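Zinc transport transcriptional regulator (PDB 5YHY) probably binds DNA as a zinc-responsive, MarR-family transcriptional regulator with a winged helix-turn-helix fold. Local coordinates at residues E41-L46 against K70-L75; I51-K56 against E90-W95; E79-S84 against W95-K100. The protein carries 1 engineered substitution. All coordinates share one frame; numbering follows the deposited sequence.

Contact 1. Residues E41-L46 against K70-L75. With ZN (zinc ion), chain B.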
loop_
_atom_site.group_PDB
_atom_site.type_symbol
_atom_site.label_atom_id
_atom_site.label_comp_id
_atom_site.label_asym_id
_atom_site.label_seq_id
_atom_site.Cartn_x
_atom_site.Cartn_y
_atom_site.Cartn_z
ATOM N N GLU A 41 19.527 -2.207 -3.242
ATOM C CA GLU A 41 19.757 -0.801 -2.933
ATOM C C GLU A 41 20.388 -0.666 -1.556
ATOM O O GLU A 41 21.261 0.171 -1.336
ATOM C CB GLU A 41 18.440 -0.010 -2.954
ATOM C CG GLU A 41 17.732 0.032 -4.298
ATOM C CD GLU A 41 18.119 1.235 -5.138
ATOM O OE1 GLU A 41 19.165 1.854 -4.868
ATOM O OE2 GLU A 41 17.363 1.559 -6.081
ATOM N N HIS A 42 19.941 -1.495 -0.619
ATOM C CA HIS A 42 20.430 -1.383 0.746
ATOM C C HIS A 42 21.848 -1.905 0.916
ATOM O O HIS A 42 22.596 -1.387 1.734
ATOM C CB HIS A 42 19.449 -2.023 1.719
ATOM C CG HIS A 42 18.109 -1.372 1.687
ATOM N ND1 HIS A 42 16.996 -1.925 2.280
ATOM C CD2 HIS A 42 17.693 -0.218 1.108
ATOM C CE1 HIS A 42 15.954 -1.139 2.080
ATOM N NE2 HIS A 42 16.350 -0.098 1.366
ATOM N N ILE A 43 22.226 -2.898 0.117
ATOM C CA ILE A 43 23.618 -3.313 0.105
ATOM C C ILE A 43 24.497 -2.158 -0.364
ATOM O O ILE A 43 25.535 -1.879 0.232
ATOM C CB ILE A 43 23.826 -4.557 -0.769
ATOM C CG1 ILE A 43 23.188 -5.771 -0.069
ATOM C CG2 ILE A 43 25.327 -4.794 -1.026
ATOM C CD1 ILE A 43 23.351 -7.064 -0.824
ATOM N N LEU A 44 24.062 -1.459 -1.404
ATOM C CA LEU A 44 24.853 -0.341 -1.907
ATOM C C LEU A 44 25.007 0.751 -0.852
ATOM O O LEU A 44 26.097 1.288 -0.669
ATOM C CB LEU A 44 24.263 0.225 -3.194
ATOM C CG LEU A 44 24.233 -0.708 -4.399
ATOM C CD1 LEU A 44 23.684 0.069 -5.577
ATOM C CD2 LEU A 44 25.619 -1.248 -4.730
ATOM N N MET A 45 23.929 1.047 -0.122
ATOM C CA MET A 45 24.019 2.013 0.971
ATOM C C MET A 45 24.994 1.577 2.044
ATOM O O MET A 45 25.732 2.389 2.589
ATOM C CB MET A 45 22.646 2.265 1.609
ATOM C CG MET A 45 21.753 3.162 0.788
ATOM S SD MET A 45 20.150 3.478 1.567
ATOM C CE MET A 45 20.642 4.166 3.137
ATOM N N LEU A 46 24.982 0.288 2.370
ATOM C CA LEU A 46 25.882 -0.227 3.378
ATOM C C LEU A 46 27.343 -0.092 2.916
ATOM O O LEU A 46 28.207 0.342 3.676
ATOM C CB LEU A 46 25.525 -1.682 3.705
ATOM C CG LEU A 46 26.409 -2.367 4.736
ATOM C CD1 LEU A 46 26.445 -1.578 6.038
ATOM C CD2 LEU A 46 25.934 -3.802 4.981
ATOM N N LYS A 70 22.267 -13.765 -3.493
ATOM C CA LYS A 70 21.453 -13.417 -4.654
ATOM C C LYS A 70 21.632 -11.948 -5.038
ATOM O O LYS A 70 21.854 -11.620 -6.208
ATOM C CB LYS A 70 19.972 -13.726 -4.386
ATOM C CG LYS A 70 19.033 -13.203 -5.466
ATOM C CD LYS A 70 17.593 -13.634 -5.207
ATOM C CE LYS A 70 16.677 -13.201 -6.347
ATOM N NZ LYS A 70 15.322 -13.816 -6.222
ATOM N N ALA A 71 21.548 -11.063 -4.051
ATOM C CA ALA A 71 21.660 -9.634 -4.316
ATOM C C ALA A 71 23.052 -9.264 -4.806
ATOM O O ALA A 71 23.196 -8.437 -5.709
ATOM C CB ALA A 71 21.300 -8.833 -3.074
ATOM N N LEU A 72 24.079 -9.859 -4.209
ATOM C CA LEU A 72 25.448 -9.539 -4.602
ATOM C C LEU A 72 25.696 -9.989 -6.034
ATOM O O LEU A 72 26.382 -9.307 -6.802
ATOM C CB LEU A 72 26.451 -10.215 -3.669
ATOM C CG LEU A 72 26.579 -9.648 -2.253
ATOM C CD1 LEU A 72 27.512 -10.532 -1.440
ATOM C CD2 LEU A 72 27.097 -8.223 -2.276
ATOM N N LYS A 73 25.149 -11.146 -6.392
ATOM C CA LYS A 73 25.360 -11.678 -7.732
ATOM C C LYS A 73 24.827 -10.683 -8.753
ATOM O O LYS A 73 25.497 -10.361 -9.729
ATOM C CB LYS A 73 24.667 -13.028 -7.897
ATOM C CG LYS A 73 24.857 -13.655 -9.274
ATOM C CD LYS A 73 24.300 -15.073 -9.304
ATOM C CE LYS A 73 24.391 -15.678 -10.699
ATOM N NZ LYS A 73 23.402 -15.064 -11.627
ATOM N N LYS A 74 23.616 -10.194 -8.520
ATOM C CA LYS A 74 23.001 -9.237 -9.434
ATOM C C LYS A 74 23.746 -7.906 -9.473
ATOM O O LYS A 74 23.952 -7.339 -10.546
ATOM C CB LYS A 74 21.537 -9.003 -9.068
ATOM C CG LYS A 74 20.814 -8.071 -10.035
ATOM C CD LYS A 74 20.770 -8.668 -11.435
ATOM C CE LYS A 74 19.860 -7.865 -12.351
ATOM N NZ LYS A 74 19.664 -8.533 -13.667
ATOM N N LEU A 75 24.146 -7.395 -8.311
ATOM C CA LEU A 75 24.887 -6.141 -8.269
ATOM C C LEU A 75 26.225 -6.244 -8.996
ATOM O O LEU A 75 26.652 -5.306 -9.679
ATOM C CB LEU A 75 25.120 -5.696 -6.827
ATOM C CG LEU A 75 23.860 -5.222 -6.108
ATOM C CD1 LEU A 75 24.174 -5.048 -4.631
ATOM C CD2 LEU A 75 23.367 -3.912 -6.720
HETATM ZN ZN ZN B . 15.411 1.521 0.561
#

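Contact 2. Residues I51-K56 against E90-W95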
loop_
_atom_site.group_PDB
_atom_site.type_symbol
_atom_site.label_atom_id
_atom_site.label_comp_id
_atom_site.label_asym_id
_atom_site.label_seq_id
_atom_site.Cartn_x
_atom_site.Cartn_y
_atom_site.Cartn_z
ATOM N N ILE A 51 33.279 -0.923 3.453
ATOM C CA ILE A 51 33.585 -2.157 2.730
ATOM C C ILE A 51 33.245 -3.337 3.641
ATOM O O ILE A 51 33.604 -3.335 4.822
ATOM C CB ILE A 51 35.074 -2.213 2.329
ATOM C CG1 ILE A 51 35.365 -1.178 1.239
ATOM C CG2 ILE A 51 35.454 -3.608 1.869
ATOM C CD1 ILE A 51 36.839 -1.056 0.889
ATOM N N SER A 52 32.551 -4.344 3.110
ATOM C CA SER A 52 31.959 -5.360 3.967
ATOM C C SER A 52 32.033 -6.770 3.399
ATOM O O SER A 52 31.980 -6.964 2.185
ATOM C CB SER A 52 30.477 -5.039 4.218
ATOM O OG SER A 52 30.287 -3.726 4.715
ATOM N N THR A 53 32.116 -7.750 4.291
ATOM C CA THR A 53 31.997 -9.157 3.917
ATOM C C THR A 53 30.542 -9.589 3.708
ATOM O O THR A 53 29.607 -8.883 4.105
ATOM C CB THR A 53 32.582 -10.063 5.017
ATOM O OG1 THR A 53 31.802 -9.907 6.211
ATOM C CG2 THR A 53 34.031 -9.693 5.307
ATOM N N ASN A 54 30.350 -10.760 3.104
ATOM C CA ASN A 54 29.010 -11.332 2.996
ATOM C C ASN A 54 28.371 -11.436 4.375
ATOM O O ASN A 54 27.186 -11.140 4.543
ATOM C CB ASN A 54 29.045 -12.728 2.370
ATOM C CG ASN A 54 29.350 -12.701 0.893
ATOM O OD1 ASN A 54 30.313 -12.077 0.461
ATOM N ND2 ASN A 54 28.527 -13.386 0.108
ATOM N N ALA A 55 29.158 -11.878 5.354
ATOM C CA ALA A 55 28.649 -12.059 6.717
ATOM C C ALA A 55 28.181 -10.747 7.324
ATOM O O ALA A 55 27.112 -10.687 7.930
ATOM C CB ALA A 55 29.708 -12.703 7.607
ATOM N N LYS A 56 28.975 -9.696 7.139
ATOM C CA LYS A 56 28.646 -8.383 7.670
ATOM C C LYS A 56 27.372 -7.834 7.027
ATOM O O LYS A 56 26.534 -7.221 7.697
ATOM C CB LYS A 56 29.821 -7.425 7.459
ATOM C CG LYS A 56 29.551 -5.987 7.858
ATOM C CD LYS A 56 29.267 -5.862 9.347
ATOM C CE LYS A 56 30.412 -6.396 10.185
ATOM N NZ LYS A 56 30.215 -6.078 11.631
ATOM N N GLU A 90 43.381 -14.637 3.267
ATOM C CA GLU A 90 43.189 -14.874 1.838
ATOM C C GLU A 90 41.808 -15.436 1.523
ATOM O O GLU A 90 41.356 -15.381 0.378
ATOM C CB GLU A 90 44.256 -15.841 1.313
ATOM C CG GLU A 90 43.976 -17.301 1.648
ATOM C CD GLU A 90 45.024 -18.248 1.104
ATOM O OE1 GLU A 90 46.200 -17.840 0.997
ATOM O OE2 GLU A 90 44.671 -19.402 0.782
ATOM N N ARG A 91 41.139 -15.985 2.533
ATOM C CA ARG A 91 39.840 -16.612 2.326
ATOM C C ARG A 91 38.673 -15.633 2.427
ATOM O O ARG A 91 37.559 -15.950 2.014
ATOM C CB ARG A 91 39.630 -17.753 3.320
ATOM C CG ARG A 91 40.204 -19.092 2.891
ATOM C CD ARG A 91 40.023 -20.115 4.002
ATOM N NE ARG A 91 40.722 -19.709 5.220
ATOM C CZ ARG A 91 40.505 -20.236 6.421
ATOM N NH1 ARG A 91 41.194 -19.804 7.470
ATOM N NH2 ARG A 91 39.597 -21.192 6.577
ATOM N N VAL A 92 38.928 -14.451 2.976
ATOM C CA VAL A 92 37.853 -13.493 3.225
ATOM C C VAL A 92 37.633 -12.520 2.063
ATOM O O VAL A 92 38.518 -11.741 1.724
ATOM C CB VAL A 92 38.104 -12.696 4.513
ATOM C CG1 VAL A 92 37.003 -11.660 4.720
ATOM C CG2 VAL A 92 38.189 -13.643 5.709
ATOM N N VAL A 93 36.437 -12.572 1.477
ATOM C CA VAL A 93 36.064 -11.679 0.382
ATOM C C VAL A 93 35.394 -10.420 0.924
ATOM O O VAL A 93 34.502 -10.507 1.764
ATOM C CB VAL A 93 35.071 -12.359 -0.580
ATOM C CG1 VAL A 93 34.670 -11.401 -1.695
ATOM C CG2 VAL A 93 35.671 -13.642 -1.155
ATOM N N LEU A 94 35.815 -9.264 0.424
ATOM C CA LEU A 94 35.198 -7.987 0.780
ATOM C C LEU A 94 34.539 -7.372 -0.444
ATOM O O LEU A 94 35.000 -7.572 -1.573
ATOM C CB LEU A 94 36.258 -7.021 1.309
ATOM C CG LEU A 94 37.022 -7.420 2.568
ATOM C CD1 LEU A 94 38.287 -6.586 2.682
ATOM C CD2 LEU A 94 36.144 -7.244 3.787
ATOM N N TRP A 95 33.467 -6.616 -0.222
ATOM C CA TRP A 95 32.758 -5.949 -1.306
ATOM C C TRP A 95 32.820 -4.450 -1.161
ATOM O O TRP A 95 32.683 -3.921 -0.052
ATOM C CB TRP A 95 31.296 -6.396 -1.335
ATOM C CG TRP A 95 31.172 -7.851 -1.621
ATOM C CD1 TRP A 95 31.061 -8.856 -0.712
ATOM C CD2 TRP A 95 31.188 -8.475 -2.911
ATOM N NE1 TRP A 95 30.984 -10.070 -1.354
ATOM C CE2 TRP A 95 31.056 -9.862 -2.706
ATOM C CE3 TRP A 95 31.286 -7.992 -4.220
ATOM C CZ2 TRP A 95 31.033 -10.775 -3.762
ATOM C CZ3 TRP A 95 31.252 -8.894 -5.260
ATOM C CH2 TRP A 95 31.127 -10.270 -5.028
HETATM O O HOH W 1 32.659 -12.413 2.327
#

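Contact 3. Residues E79-S84 against W95-K100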
loop_
_atom_site.group_PDB
_atom_site.type_symbol
_atom_site.label_atom_id
_atom_site.label_comp_id
_atom_site.label_asym_id
_atom_site.label_seq_id
_atom_site.Cartn_x
_atom_site.Cartn_y
_atom_site.Cartn_z
ATOM N N GLU A 79 27.818 -4.521 -12.510
ATOM C CA GLU A 79 29.063 -3.790 -12.293
ATOM C C GLU A 79 28.909 -2.628 -11.314
ATOM O O GLU A 79 29.529 -1.571 -11.467
ATOM C CB GLU A 79 29.664 -3.343 -13.634
ATOM C CG GLU A 79 30.008 -4.530 -14.518
ATOM C CD GLU A 79 30.523 -4.134 -15.885
ATOM O OE1 GLU A 79 30.192 -3.027 -16.350
ATOM O OE2 GLU A 79 31.257 -4.939 -16.491
ATOM N N LEU A 80 28.083 -2.862 -10.298
ATOM C CA LEU A 80 27.799 -1.881 -9.260
ATOM C C LEU A 80 28.651 -2.115 -8.014
ATOM O O LEU A 80 28.823 -1.213 -7.188
ATOM C CB LEU A 80 26.309 -1.910 -8.903
ATOM C CG LEU A 80 25.387 -1.301 -9.961
ATOM C CD1 LEU A 80 23.933 -1.670 -9.717
ATOM C CD2 LEU A 80 25.578 0.212 -9.984
ATOM N N ILE A 81 29.183 -3.329 -7.878
ATOM C CA ILE A 81 30.083 -3.639 -6.770
ATOM C C ILE A 81 31.231 -4.468 -7.309
ATOM O O ILE A 81 31.140 -5.013 -8.412
ATOM C CB ILE A 81 29.391 -4.442 -5.648
ATOM C CG1 ILE A 81 28.888 -5.787 -6.184
ATOM C CG2 ILE A 81 28.247 -3.624 -5.033
ATOM C CD1 ILE A 81 28.164 -6.639 -5.145
ATOM N N LYS A 82 32.292 -4.562 -6.517
ATOM C CA LYS A 82 33.474 -5.336 -6.884
ATOM C C LYS A 82 34.058 -6.013 -5.648
ATOM O O LYS A 82 34.072 -5.443 -4.547
ATOM C CB LYS A 82 34.517 -4.433 -7.556
ATOM C CG LYS A 82 34.945 -3.230 -6.712
ATOM C CD LYS A 82 35.879 -2.313 -7.506
ATOM C CE LYS A 82 36.188 -1.032 -6.739
ATOM N NZ LYS A 82 36.890 -1.285 -5.453
ATOM N N SER A 83 34.550 -7.234 -5.827
ATOM C CA SER A 83 35.138 -7.970 -4.728
ATOM C C SER A 83 36.644 -7.755 -4.628
ATOM O O SER A 83 37.320 -7.444 -5.615
ATOM C CB SER A 83 34.849 -9.462 -4.883
ATOM O OG SER A 83 35.448 -9.961 -6.080
ATOM N N SER A 84 37.150 -7.942 -3.418
ATOM C CA SER A 84 38.578 -7.866 -3.144
ATOM C C SER A 84 38.865 -8.844 -2.020
ATOM O O SER A 84 37.947 -9.386 -1.401
ATOM C CB SER A 84 38.993 -6.447 -2.765
ATOM O OG SER A 84 38.312 -6.008 -1.595
ATOM N N TRP A 95 33.467 -6.616 -0.222
ATOM C CA TRP A 95 32.758 -5.949 -1.306
ATOM C C TRP A 95 32.820 -4.450 -1.161
ATOM O O TRP A 95 32.683 -3.921 -0.052
ATOM C CB TRP A 95 31.296 -6.396 -1.335
ATOM C CG TRP A 95 31.172 -7.851 -1.621
ATOM C CD1 TRP A 95 31.061 -8.856 -0.712
ATOM C CD2 TRP A 95 31.188 -8.475 -2.911
ATOM N NE1 TRP A 95 30.984 -10.070 -1.354
ATOM C CE2 TRP A 95 31.056 -9.862 -2.706
ATOM C CE3 TRP A 95 31.286 -7.992 -4.220
ATOM C CZ2 TRP A 95 31.033 -10.775 -3.762
ATOM C CZ3 TRP A 95 31.252 -8.894 -5.260
ATOM C CH2 TRP A 95 31.127 -10.270 -5.028
ATOM N N SER A 96 33.023 -3.771 -2.286
ATOM C CA SER A 96 32.994 -2.315 -2.318
ATOM C C SER A 96 32.209 -1.797 -3.517
ATOM O O SER A 96 31.967 -2.527 -4.482
ATOM C CB SER A 96 34.418 -1.758 -2.327
ATOM O OG SER A 96 35.127 -2.248 -3.442
ATOM N N LEU A 97 31.803 -0.531 -3.453
ATOM C CA LEU A 97 31.118 0.101 -4.567
ATOM C C LEU A 97 32.080 0.340 -5.722
ATOM O O LEU A 97 33.264 0.591 -5.508
ATOM C CB LEU A 97 30.560 1.460 -4.149
ATOM C CG LEU A 97 29.512 1.472 -3.043
ATOM C CD1 LEU A 97 28.978 2.889 -2.913
ATOM C CD2 LEU A 97 28.396 0.505 -3.389
ATOM N N THR A 98 31.553 0.265 -6.934
ATOM C CA THR A 98 32.244 0.814 -8.099
ATOM C C THR A 98 31.851 2.285 -8.211
ATOM O O THR A 98 30.882 2.725 -7.589
ATOM C CB THR A 98 31.855 0.085 -9.391
ATOM O OG1 THR A 98 30.463 0.290 -9.670
ATOM C CG2 THR A 98 32.156 -1.415 -9.282
ATOM N N GLU A 99 32.594 3.057 -8.999
ATOM C CA GLU A 99 32.237 4.466 -9.175
ATOM C C GLU A 99 30.815 4.622 -9.713
ATOM O O GLU A 99 30.104 5.560 -9.347
ATOM C CB GLU A 99 33.241 5.178 -10.090
ATOM C CG GLU A 99 34.251 6.046 -9.343
ATOM C CD GLU A 99 33.596 7.077 -8.424
ATOM O OE1 GLU A 99 32.528 7.626 -8.780
ATOM O OE2 GLU A 99 34.150 7.332 -7.333
ATOM N N LYS A 100 30.397 3.701 -10.575
ATOM C CA LYS A 100 29.048 3.702 -11.129
ATOM C C LYS A 100 27.992 3.743 -10.014
ATOM O O LYS A 100 26.940 4.372 -10.153
ATOM C CB LYS A 100 28.853 2.455 -11.995
ATOM C CG LYS A 100 27.473 2.278 -12.616
ATOM C CD LYS A 100 27.430 0.999 -13.451
ATOM C CE LYS A 100 26.029 0.667 -13.930
ATOM N NZ LYS A 100 26.015 -0.500 -14.872
HETATM O O HOH W 2 36.215 -4.756 -2.834
#

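Contact 1. Residues E41-L46 against K70-L75
Ala71 opens the packing of 70-75 on 41-46, its methyl set against the tip of Ile43, in the core of the winged helix-turn-helix domain of this MarR-family protein. The segments belong to helices 38-49 and 65-77; the axes of 41-46 and 70-75 pass 10.3 Å apart at 80°, nearly perpendicular, and the meeting is wholly apolar. At Ala71 the contact is tight, Ile43 CD1 lying 3.5 Å from Ala71 CB; a small residue suits this place because the extended Ile43 chain reaches all the way to it. Ile43 has CG1 anti to its carbonyl carbon (chi1 -70°) and CG2 anti to its backbone N; CD1 goes to Ala71, CG2 to Leu75, and both come near Leu72 CD2. Leu72 comes next, crossing Ile43 at about a right angle, with its CD2 4.1 Å from Ile43 CG2. Leu75, one turn beyond Ala71, forks between two residues: CD1 meets Ile43 CG2 at 3.8 Å. Branched leucine suits this position because its fork lets CD1 lie on Ile43 while CD2 packs mainly on Leu44. Helix 54-61 packs on Ile43 through Ile57 and Leu61, and Val104 of helix 102-123 touches Leu44. On helix 38-49, His42 binds zinc through NE2 at 2.0 Å, in a site completed by Glu24, His108 and His112. The last apolar touch along 70-75 is tip to tip, Leu75 CD2 lying 4.0 Å from Leu44 CD2.

Contact 2. Residues I51-K56 against E90-W95
Trp95 NE1 donates to Asn54 OD1 at 2.8 Å, the oxygen lying at the edge of the indole and only 9° out of its plane. The amide is turned 50° from the ring, and the N-H arrives tilted from the carbonyl plane of Asn54. Two backbone bonds accompany it, Trp95 N to Ser52 O at 2.9 Å and Ser52 N to Trp95 O at 3.2 Å; they make Ser52 and Trp95 a single antiparallel hydrogen-bonded bridge, by which the segment before helix 54-61 pairs with strand 93-97. A water accepts from Asn54 N and donates to Val93 O, joining the helix start to the strand. Thr53 is the N-cap of that helix: OG1, held between its backbone N and carbonyl carbon (chi1 64°), accepts from Lys56 N at 3.0 Å. That leaves its methyl CG2 to pack on Val92 CG1 and Leu94 CD2, each at 3.6 Å. Ile51 CG2 lies against Leu94 CB at 3.6 Å, the side chains crossing at about a right angle. Leu72 and Gln76 of helix 65-77 and Leu47 of helix 38-49 touch the Trp95 side chain. A phenylalanine in place of Trp95 would probably leave Asn54 OD1 without its indole donor and open a gap beside Leu72. Tryptophan suits this buried place because its N-H pairs with an amide oxygen while the rest packs against Leu72 and Leu47, tying wing to helix start.

Contact 3. Residues E79-S84 against W95-K100
Strands 81-84 and 95-97 run antiparallel, their short axes 4.6 Å apart at 144°, with Lys82 and Ser96 as a hydrogen-bonded pair between the non-hydrogen-bonded pairs Ile81-Leu97 and Ser83-Trp95. Lys82 N donates to Ser96 O, and Ser96 N to Lys82 O. On the face that carries Lys82 and Ser96, the lysine chain is extended as far as CE, then bends at chi4 (62°), which brings NZ back over the neighbouring strand to donate to Ser96 OG at 2.8 Å. A water joins Ser96 OG to Lys82 O and Ser84 OG, so this small hydroxyl is gripped from two directions. On the face of Ser83 and Trp95, Ser83 CB sits over the indole in a CH-pi contact, 3.8 Å from the centroid of the Trp95 six-membered ring; a serine is small enough for its CB to sit close over the ring. Ile81 CD1 comes to Trp95 CE3 at 3.5 Å, and Ile81 also packs on Leu44 and Leu47 of helix 38-49. Beyond the pairing, Thr98 bonds to the turn that follows helix 65-77, a Schellman motif with Glu79, at positive phi, as its C-prime residue. Thr98 OG1 donates to Glu79 O at 2.8 Å, while Thr98 N reaches Leu80 O almost straight (176°) but from above that carbonyl's plane. Beside them Leu80 CD2 rests on the aliphatic Lys100 chain, CG being 3.8 Å away, and Lys100 NZ is hydrogen-bonded to Gln78 O. This two-stranded hairpin, packing on helix 65-77 through Ile81 and Trp95, is the wing of the winged helix-turn-helix domain.

Contact 1 is the buried core of the domain, two helices meeting through aliphatic side chains alone; contacts 2 and 3 are partly buried and depend largely on hydrogen bonds. Both use strand 93-97 and share Trp95, whose backbone and indole N-H serve 51-56 while its ring carbons meet Ile81 and Ser83 in 79-84. Leu72 of contact 1 touches both Trp95 and Ile81, and Leu44 reaches Leu97, so the helical core continues under the wing. Contact 3 pairs two neighbouring strands, whereas contact 2 adds one bridge and a helix start to their outer edge. Of the three, only contact 1 holds a zinc ligand, His42.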